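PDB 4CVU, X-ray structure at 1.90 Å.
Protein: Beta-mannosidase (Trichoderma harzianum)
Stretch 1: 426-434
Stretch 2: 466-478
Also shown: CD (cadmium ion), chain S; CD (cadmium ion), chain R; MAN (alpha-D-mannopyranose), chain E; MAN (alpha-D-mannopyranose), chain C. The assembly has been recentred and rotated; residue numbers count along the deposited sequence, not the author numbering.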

ATOM      1  N   THR A 426       5.709   2.029  29.279  1.00 35.85           N
ATOM      2  CA  THR A 426       6.990   2.232  29.916  1.00 36.81           C
ATOM      3  C   THR A 426       7.148   3.473  30.769  1.00 37.95           C
ATOM      4  O   THR A 426       6.300   4.361  30.704  1.00 38.87           O
ATOM      5  CB  THR A 426       8.060   2.268  28.811  1.00 37.20           C
ATOM      6  OG1 THR A 426       9.348   1.978  29.379  1.00 40.87           O
ATOM      7  CG2 THR A 426       8.103   3.580  28.140  1.00 37.98           C
ATOM      8  N   TYR A 427       8.277   3.557  31.505  1.00 36.93           N
ATOM      9  CA  TYR A 427       8.692   4.799  32.177  1.00 37.02           C
ATOM     10  C   TYR A 427       9.187   5.768  31.127  1.00 37.91           C
ATOM     11  O   TYR A 427      10.114   5.460  30.394  1.00 38.26           O
ATOM     12  CB  TYR A 427       9.786   4.577  33.273  1.00 37.31           C
ATOM     13  CG  TYR A 427       9.429   3.500  34.261  1.00 37.39           C
ATOM     14  CD1 TYR A 427       8.597   3.766  35.338  1.00 38.16           C
ATOM     15  CD2 TYR A 427       9.861   2.192  34.071  1.00 37.86           C
ATOM     16  CE1 TYR A 427       8.240   2.765  36.227  1.00 37.07           C
ATOM     17  CE2 TYR A 427       9.523   1.189  34.957  1.00 37.51           C
ATOM     18  CZ  TYR A 427       8.689   1.475  36.015  1.00 38.18           C
ATOM     19  OH  TYR A 427       8.335   0.444  36.858  1.00 38.60           O
ATOM     20  N   LEU A 428       8.567   6.951  31.056  1.00 39.12           N
ATOM     21  CA  LEU A 428       8.908   7.897  30.015  1.00 38.49           C
ATOM     22  C   LEU A 428      10.293   8.459  30.209  1.00 41.63           C
ATOM     23  O   LEU A 428      10.750   8.722  31.341  1.00 40.93           O
ATOM     24  CB  LEU A 428       7.897   9.059  29.928  1.00 38.59           C
ATOM     25  CG  LEU A 428       6.429   8.698  29.669  1.00 37.72           C
ATOM     26  CD1 LEU A 428       5.613   9.965  29.562  1.00 38.29           C
ATOM     27  CD2 LEU A 428       6.247   7.851  28.412  1.00 38.43           C
ATOM     28  N   PRO A 429      10.986   8.672  29.101  1.00 41.59           N
ATOM     29  CA  PRO A 429      12.286   9.331  29.196  1.00 41.71           C
ATOM     30  C   PRO A 429      12.169  10.767  29.700  1.00 41.86           C
ATOM     31  O   PRO A 429      11.116  11.388  29.536  1.00 41.63           O
ATOM     32  CB  PRO A 429      12.786   9.308  27.736  1.00 42.39           C
ATOM     33  CG  PRO A 429      12.042   8.205  27.087  1.00 42.39           C
ATOM     34  CD  PRO A 429      10.705   8.139  27.764  1.00 41.21           C
ATOM     35  N   ASP A 430      13.238  11.279  30.321  1.00 41.83           N
ATOM     36  CA  ASP A 430      13.291  12.634  30.841  1.00 41.73           C
ATOM     37  C   ASP A 430      12.748  13.684  29.843  1.00 40.31           C
ATOM     38  O   ASP A 430      12.013  14.589  30.239  1.00 41.05           O
ATOM     39  CB  ASP A 430      14.751  13.008  31.284  1.00 42.73           C
ATOM     40  CG  ASP A 430      14.923  14.516  31.593  1.00 43.53           C
ATOM     41  OD1 ASP A 430      14.261  15.099  32.518  1.00 45.47           O
ATOM     42  OD2 ASP A 430      15.748  15.160  30.904  1.00 47.45           O
ATOM     43  N   TRP A 431      13.128  13.577  28.575  1.00 39.59           N
ATOM     44  CA  TRP A 431      12.747  14.589  27.615  1.00 40.33           C
ATOM     45  C   TRP A 431      11.231  14.745  27.413  1.00 39.59           C
ATOM     46  O   TRP A 431      10.783  15.831  27.076  1.00 38.73           O
ATOM     47  CB  TRP A 431      13.493  14.431  26.287  1.00 40.01           C
ATOM     48  CG  TRP A 431      13.133  13.237  25.464  1.00 39.75           C
ATOM     49  CD1 TRP A 431      13.741  12.010  25.473  1.00 39.98           C
ATOM     50  CD2 TRP A 431      12.123  13.174  24.459  1.00 39.31           C
ATOM     51  NE1 TRP A 431      13.153  11.183  24.550  1.00 39.30           N
ATOM     52  CE2 TRP A 431      12.157  11.869  23.913  1.00 40.48           C
ATOM     53  CE3 TRP A 431      11.181  14.089  23.970  1.00 39.95           C
ATOM     54  CZ2 TRP A 431      11.288  11.462  22.889  1.00 39.86           C
ATOM     55  CZ3 TRP A 431      10.326  13.683  22.959  1.00 39.68           C
ATOM     56  CH2 TRP A 431      10.389  12.377  22.428  1.00 39.28           C
ATOM     57  N   ILE A 432      10.450  13.699  27.681  1.00 39.33           N
ATOM     58  CA  ILE A 432       9.001  13.768  27.531  1.00 39.85           C
ATOM     59  C   ILE A 432       8.361  14.440  28.762  1.00 38.98           C
ATOM     60  O   ILE A 432       7.454  15.246  28.607  1.00 38.51           O
ATOM     61  CB  ILE A 432       8.378  12.370  27.270  1.00 38.60           C
ATOM     62  CG1 ILE A 432       8.857  11.836  25.927  1.00 39.60           C
ATOM     63  CG2 ILE A 432       6.853  12.457  27.281  1.00 40.13           C
ATOM     64  CD1 ILE A 432       8.342  10.456  25.565  1.00 39.09           C
ATOM     65  N   TYR A 433       8.805  14.080  29.964  1.00 38.08           N
ATOM     66  CA  TYR A 433       8.402  14.788  31.185  1.00 38.03           C
ATOM     67  C   TYR A 433       8.799  16.263  31.080  1.00 38.80           C
ATOM     68  O   TYR A 433       8.095  17.116  31.567  1.00 38.57           O
ATOM     69  CB  TYR A 433       9.020  14.174  32.462  1.00 37.43           C
ATOM     70  CG  TYR A 433       8.252  12.982  33.040  1.00 37.30           C
ATOM     71  CD1 TYR A 433       8.500  11.678  32.613  1.00 37.27           C
ATOM     72  CD2 TYR A 433       7.294  13.161  34.035  1.00 36.79           C
ATOM     73  CE1 TYR A 433       7.791  10.585  33.141  1.00 36.70           C
ATOM     74  CE2 TYR A 433       6.607  12.076  34.582  1.00 36.77           C
ATOM     75  CZ  TYR A 433       6.859  10.785  34.132  1.00 37.15           C
ATOM     76  OH  TYR A 433       6.177   9.686  34.654  1.00 36.28           O
ATOM     77  N   ASP A 434       9.919  16.571  30.429  1.00 38.01           N
ATOM     78  CA  ASP A 434      10.293  17.968  30.214  1.00 38.52           C
ATOM     79  C   ASP A 434       9.233  18.762  29.484  1.00 36.53           C
ATOM     80  O   ASP A 434       8.974  19.927  29.823  1.00 38.16           O
ATOM     81  CB  ASP A 434      11.575  18.072  29.377  1.00 39.73           C
ATOM     82  CG  ASP A 434      12.810  17.778  30.170  1.00 41.52           C
ATOM     83  OD1 ASP A 434      12.749  17.659  31.437  1.00 43.61           O
ATOM     84  OD2 ASP A 434      13.855  17.667  29.492  1.00 43.32           O
ATOM     85  N   GLY A 466      15.467  -2.757  41.673  1.00 40.49           N
ATOM     86  CA  GLY A 466      16.428  -1.998  40.857  1.00 41.79           C
ATOM     87  C   GLY A 466      15.655  -1.009  39.979  1.00 41.63           C
ATOM     88  O   GLY A 466      15.999   0.168  39.887  1.00 40.88           O
ATOM     89  N   GLU A 467      14.572  -1.513  39.408  1.00 40.40           N
ATOM     90  CA  GLU A 467      13.713  -0.743  38.487  1.00 42.39           C
ATOM     91  C   GLU A 467      12.977   0.370  39.188  1.00 40.10           C
ATOM     92  O   GLU A 467      13.056   1.515  38.753  1.00 40.09           O
ATOM     93  CB  GLU A 467      12.757  -1.698  37.763  1.00 40.73           C
ATOM     94  CG  GLU A 467      11.416  -1.152  37.346  1.00 40.27           C
ATOM     95  CD  GLU A 467      10.571  -2.225  36.716  1.00 39.22           C
ATOM     96  OE1 GLU A 467      11.078  -3.343  36.517  1.00 38.76           O
ATOM     97  OE2 GLU A 467       9.386  -1.954  36.419  1.00 39.77           O
ATOM     98  N   ILE A 468      12.251   0.062  40.265  1.00 40.24           N
ATOM     99  CA  ILE A 468      11.515   1.109  40.952  1.00 39.76           C
ATOM    100  C   ILE A 468      12.442   2.192  41.513  1.00 41.41           C
ATOM    101  O   ILE A 468      12.123   3.366  41.419  1.00 40.94           O
ATOM    102  CB  ILE A 468      10.629   0.572  42.091  1.00 40.02           C
ATOM    103  CG1 ILE A 468       9.689  -0.515  41.578  1.00 40.10           C
ATOM    104  CG2 ILE A 468       9.826   1.690  42.697  1.00 40.18           C
ATOM    105  CD1 ILE A 468       8.851  -0.103  40.397  1.00 40.99           C
ATOM    106  N   THR A 469      13.582   1.786  42.077  1.00 41.76           N
ATOM    107  CA  THR A 469      14.532   2.726  42.673  1.00 42.43           C
ATOM    108  C   THR A 469      15.167   3.673  41.638  1.00 42.24           C
ATOM    109  O   THR A 469      15.222   4.890  41.833  1.00 41.82           O
ATOM    110  CB  THR A 469      15.667   1.965  43.426  1.00 43.93           C
ATOM    111  OG1 THR A 469      15.102   1.120  44.448  1.00 42.44           O
ATOM    112  CG2 THR A 469      16.623   2.950  44.057  1.00 44.88           C
ATOM    113  N   TYR A 470      15.616   3.115  40.527  1.00 42.59           N
ATOM    114  CA  TYR A 470      16.184   3.926  39.443  1.00 43.09           C
ATOM    115  C   TYR A 470      15.170   4.958  38.869  1.00 42.25           C
ATOM    116  O   TYR A 470      15.443   6.146  38.774  1.00 39.52           O
ATOM    117  CB  TYR A 470      16.669   3.027  38.311  1.00 43.48           C
ATOM    118  CG  TYR A 470      17.111   3.816  37.093  1.00 44.27           C
ATOM    119  CD1 TYR A 470      18.210   4.657  37.166  1.00 44.66           C
ATOM    120  CD2 TYR A 470      16.409   3.751  35.884  1.00 43.43           C
ATOM    121  CE1 TYR A 470      18.622   5.398  36.076  1.00 44.70           C
ATOM    122  CE2 TYR A 470      16.813   4.482  34.770  1.00 43.02           C
ATOM    123  CZ  TYR A 470      17.917   5.304  34.865  1.00 44.95           C
ATOM    124  OH  TYR A 470      18.343   6.041  33.787  1.00 43.36           O
ATOM    125  N   ASN A 471      13.989   4.481  38.487  1.00 42.85           N
ATOM    126  CA  ASN A 471      13.008   5.367  37.847  1.00 41.43           C
ATOM    127  C   ASN A 471      12.349   6.381  38.795  1.00 40.89           C
ATOM    128  O   ASN A 471      12.180   7.540  38.403  1.00 39.17           O
ATOM    129  CB  ASN A 471      11.994   4.553  37.098  1.00 40.33           C
ATOM    130  CG  ASN A 471      12.585   3.926  35.860  1.00 39.77           C
ATOM    131  OD1 ASN A 471      12.899   4.617  34.889  1.00 39.69           O
ATOM    132  ND2 ASN A 471      12.759   2.601  35.891  1.00 40.77           N
ATOM    133  N   VAL A 472      12.009   5.974  40.025  1.00 40.88           N
ATOM    134  CA  VAL A 472      11.496   6.925  41.043  1.00 41.10           C
ATOM    135  C   VAL A 472      12.508   8.050  41.303  1.00 42.43           C
ATOM    136  O   VAL A 472      12.137   9.241  41.327  1.00 41.87           O
ATOM    137  CB  VAL A 472      11.111   6.235  42.366  1.00 42.81           C
ATOM    138  CG1 VAL A 472      11.020   7.248  43.501  1.00 44.59           C
ATOM    139  CG2 VAL A 472       9.776   5.509  42.241  1.00 41.65           C
ATOM    140  N   ARG A 473      13.778   7.682  41.482  1.00 42.90           N
ATOM    141  CA  ARG A 473      14.860   8.679  41.669  1.00 44.73           C
ATOM    142  C   ARG A 473      15.056   9.562  40.438  1.00 43.68           C
ATOM    143  O   ARG A 473      15.184  10.792  40.569  1.00 43.50           O
ATOM    144  CB  ARG A 473      16.202   8.014  42.047  1.00 44.69           C
ATOM    145  CG  ARG A 473      16.239   7.420  43.443  1.00 45.25           C
ATOM    146  CD  ARG A 473      17.510   6.601  43.686  1.00 45.33           C
ATOM    147  NE  ARG A 473      18.734   7.416  43.821  1.00 46.17           N
ATOM    148  CZ  ARG A 473      18.999   8.208  44.864  1.00 46.18           C
ATOM    149  NH1 ARG A 473      18.123   8.338  45.867  1.00 45.05           N
ATOM    150  NH2 ARG A 473      20.142   8.886  44.911  1.00 46.31           N
ATOM    151  N   ARG A 474      15.073   8.928  39.262  1.00 42.63           N
ATOM    152  CA  ARG A 474      15.261   9.640  37.981  1.00 42.74           C
ATOM    153  C   ARG A 474      14.198  10.713  37.739  1.00 41.46           C
ATOM    154  O   ARG A 474      14.524  11.818  37.324  1.00 41.36           O
ATOM    155  CB  ARG A 474      15.297   8.642  36.804  1.00 43.29           C
ATOM    156  CG  ARG A 474      15.469   9.269  35.413  1.00 43.10           C
ATOM    157  CD  ARG A 474      15.621   8.224  34.292  1.00 41.42           C
ATOM    158  NE  ARG A 474      14.423   7.414  34.131  1.00 41.22           N
ATOM    159  CZ  ARG A 474      13.364   7.754  33.385  1.00 40.41           C
ATOM    160  NH1 ARG A 474      13.357   8.883  32.689  1.00 39.31           N
ATOM    161  NH2 ARG A 474      12.313   6.957  33.332  1.00 40.41           N
ATOM    162  N   LEU A 475      12.945  10.364  38.019  1.00 40.79           N
ATOM    163  CA  LEU A 475      11.785  11.173  37.605  1.00 40.18           C
ATOM    164  C   LEU A 475      11.299  12.176  38.636  1.00 41.62           C
ATOM    165  O   LEU A 475      10.557  13.091  38.287  1.00 41.06           O
ATOM    166  CB  LEU A 475      10.632  10.252  37.213  1.00 40.61           C
ATOM    167  CG  LEU A 475      10.875   9.483  35.907  1.00 40.70           C
ATOM    168  CD1 LEU A 475       9.775   8.448  35.673  1.00 41.04           C
ATOM    169  CD2 LEU A 475      10.934  10.430  34.729  1.00 40.68           C
ATOM    170  N   ASN A 476      11.764  12.032  39.892  1.00 41.93           N
ATOM    171  CA  ASN A 476      11.192  12.748  41.031  1.00 41.05           C
ATOM    172  C   ASN A 476      11.222  14.275  40.936  1.00 41.21           C
ATOM    173  O   ASN A 476      10.373  14.943  41.501  1.00 39.91           O
ATOM    174  CB  ASN A 476      11.888  12.345  42.341  1.00 42.89           C
ATOM    175  CG  ASN A 476      11.072  12.719  43.541  1.00 42.63           C
ATOM    176  OD1 ASN A 476       9.992  12.184  43.765  1.00 42.43           O
ATOM    177  ND2 ASN A 476      11.556  13.679  44.292  1.00 43.80           N
ATOM    178  N   HIS A 477      12.201  14.810  40.218  1.00 40.62           N
ATOM    179  CA  HIS A 477      12.367  16.257  40.130  1.00 42.60           C
ATOM    180  C   HIS A 477      11.454  16.974  39.142  1.00 43.20           C
ATOM    181  O   HIS A 477      11.483  18.200  39.066  1.00 42.28           O
ATOM    182  CB  HIS A 477      13.801  16.561  39.700  1.00 44.25           C
ATOM    183  CG  HIS A 477      14.072  16.247  38.274  1.00 45.22           C
ATOM    184  ND1 HIS A 477      13.997  17.203  37.281  1.00 47.34           N
ATOM    185  CD2 HIS A 477      14.395  15.087  37.658  1.00 45.59           C
ATOM    186  CE1 HIS A 477      14.287  16.650  36.118  1.00 45.80           C
ATOM    187  NE2 HIS A 477      14.524  15.372  36.320  1.00 46.84           N
ATOM    188  N   HIS A 478      10.715  16.204  38.330  1.00 41.35           N
ATOM    189  CA  HIS A 478       9.817  16.783  37.338  1.00 39.96           C
ATOM    190  C   HIS A 478       8.579  17.351  37.975  1.00 38.82           C
ATOM    191  O   HIS A 478       7.835  16.615  38.633  1.00 39.30           O
ATOM    192  CB  HIS A 478       9.427  15.721  36.309  1.00 38.52           C
ATOM    193  CG  HIS A 478      10.526  15.391  35.362  1.00 38.59           C
ATOM    194  ND1 HIS A 478      10.970  16.291  34.420  1.00 39.95           N
ATOM    195  CD2 HIS A 478      11.292  14.291  35.226  1.00 39.20           C
ATOM    196  CE1 HIS A 478      11.931  15.739  33.708  1.00 40.05           C
ATOM    197  NE2 HIS A 478      12.174  14.541  34.197  1.00 40.38           N
TER
HETATM  198 CD    CD S1014      15.657  13.768  34.353  1.00 76.45          CD
HETATM  199 CD    CD R1013      15.366  17.332  31.445  1.00 52.77          CD
HETATM  200  C1  MAN E  10      20.679   1.495  46.657  1.00 50.39           C
HETATM  201  C2  MAN E  10      22.065   1.046  46.250  1.00 51.78           C
HETATM  202  C3  MAN E  10      23.083   2.081  46.710  1.00 50.69           C
HETATM  203  C4  MAN E  10      22.661   3.500  46.282  1.00 51.01           C
HETATM  204  C5  MAN E  10      21.192   3.786  46.552  1.00 49.76           C
HETATM  205  C6  MAN E  10      20.763   5.116  45.941  1.00 51.99           C
HETATM  206  O2  MAN E  10      22.132   0.942  44.833  1.00 52.06           O
HETATM  207  O3  MAN E  10      24.334   1.779  46.125  1.00 51.20           O
HETATM  208  O4  MAN E  10      23.383   4.478  47.005  1.00 48.92           O
HETATM  209  O5  MAN E  10      20.392   2.761  46.074  1.00 46.86           O
HETATM  210  O6  MAN E  10      20.997   5.174  44.553  1.00 53.40           O
HETATM  211  C1  MAN C  11      22.017  -0.407  44.358  1.00 50.78           C
HETATM  212  C2  MAN C  11      22.335  -0.414  42.872  1.00 51.48           C
HETATM  213  C3  MAN C  11      21.256   0.348  42.109  1.00 50.78           C
HETATM  214  C4  MAN C  11      19.878  -0.220  42.406  1.00 50.84           C
HETATM  215  C5  MAN C  11      19.662  -0.319  43.919  1.00 52.18           C
HETATM  216  C6  MAN C  11      18.391  -1.071  44.289  1.00 51.37           C
HETATM  217  O2  MAN C  11      22.357  -1.744  42.427  1.00 51.00           O
HETATM  218  O3  MAN C  11      21.540   0.302  40.741  1.00 51.31           O
HETATM  219  O4  MAN C  11      18.905   0.669  41.866  1.00 51.09           O
HETATM  220  O5  MAN C  11      20.741  -0.977  44.577  1.00 52.76           O
HETATM  221  O6  MAN C  11      18.155  -0.949  45.692  1.00 49.86           O
HETATM  222  O   HOH W   1      13.986  11.992  34.123  1.00 35.19           O
HETATM  223  O   HOH W   2      16.925  18.017  30.168  1.00 40.86           O
HETATM  224  O   HOH W   3      15.927  18.329  33.740  1.00 37.39           O
HETATM  225  O   HOH W   4      17.959  14.606  33.283  1.00 53.53           O

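Two cadmium ions sit at one end of this contact, and Asp430 binds both, its OD1 bridging them. This OD1 lies 2.7 Å from the chain S ion, which His477 reaches from the other stretch through NE2 at 2.8 Å, so that this metal ties the two stretches together. Among protein ligands, the chain R ion is held by the first stretch alone, alongside two waters: Asp430 binds it with OD1 at 2.7 Å and OD2 at 2.3 Å, and Asp434 likewise binds with both carboxylate oxygens, OD1 at 2.6 Å and OD2 at 2.5 Å. One helical turn separates the two aspartates, which brings their carboxylates to the same ion. Asp430 OD1 and Asp434 OD1 can therefore lie 3.2 Å apart, because both bind metal.

Next to this site, His478 lays its ring against Tyr433. The CB of Tyr433 stands 3.4 Å from the centroid of the His478 ring, almost on the ring normal, whereas the two rings are near parallel but slid apart and barely overlap. Leu475 covers a face of the tyrosine ring, its CD2 3.5 Å from Tyr433 CD1, a fitting use of a branched aliphatic side chain against a flat aromatic surface.

Farther along, Arg474 caters to a backbone carbonyl in the loop before the helix. Its NH1 and NH2 donate to Leu428 O at 2.9 and 3.1 Å, a fork that a guanidinium, with its several donors in one plane, is well suited to make. Asn471 steadies the arginine by accepting at OD1 from Arg474 NH2 at 2.9 Å, and its own ND2 donates to Glu467 O at 3.1 Å.

The same asparagine packs its CB over the face of Tyr427, 4.1 Å from the ring centroid. Tyrosine combines this flat packing surface with a polar tip: Tyr427 OH donates to Glu467 OE2 at 2.7 Å, giving the buried carboxylate a hydrogen-bond partner.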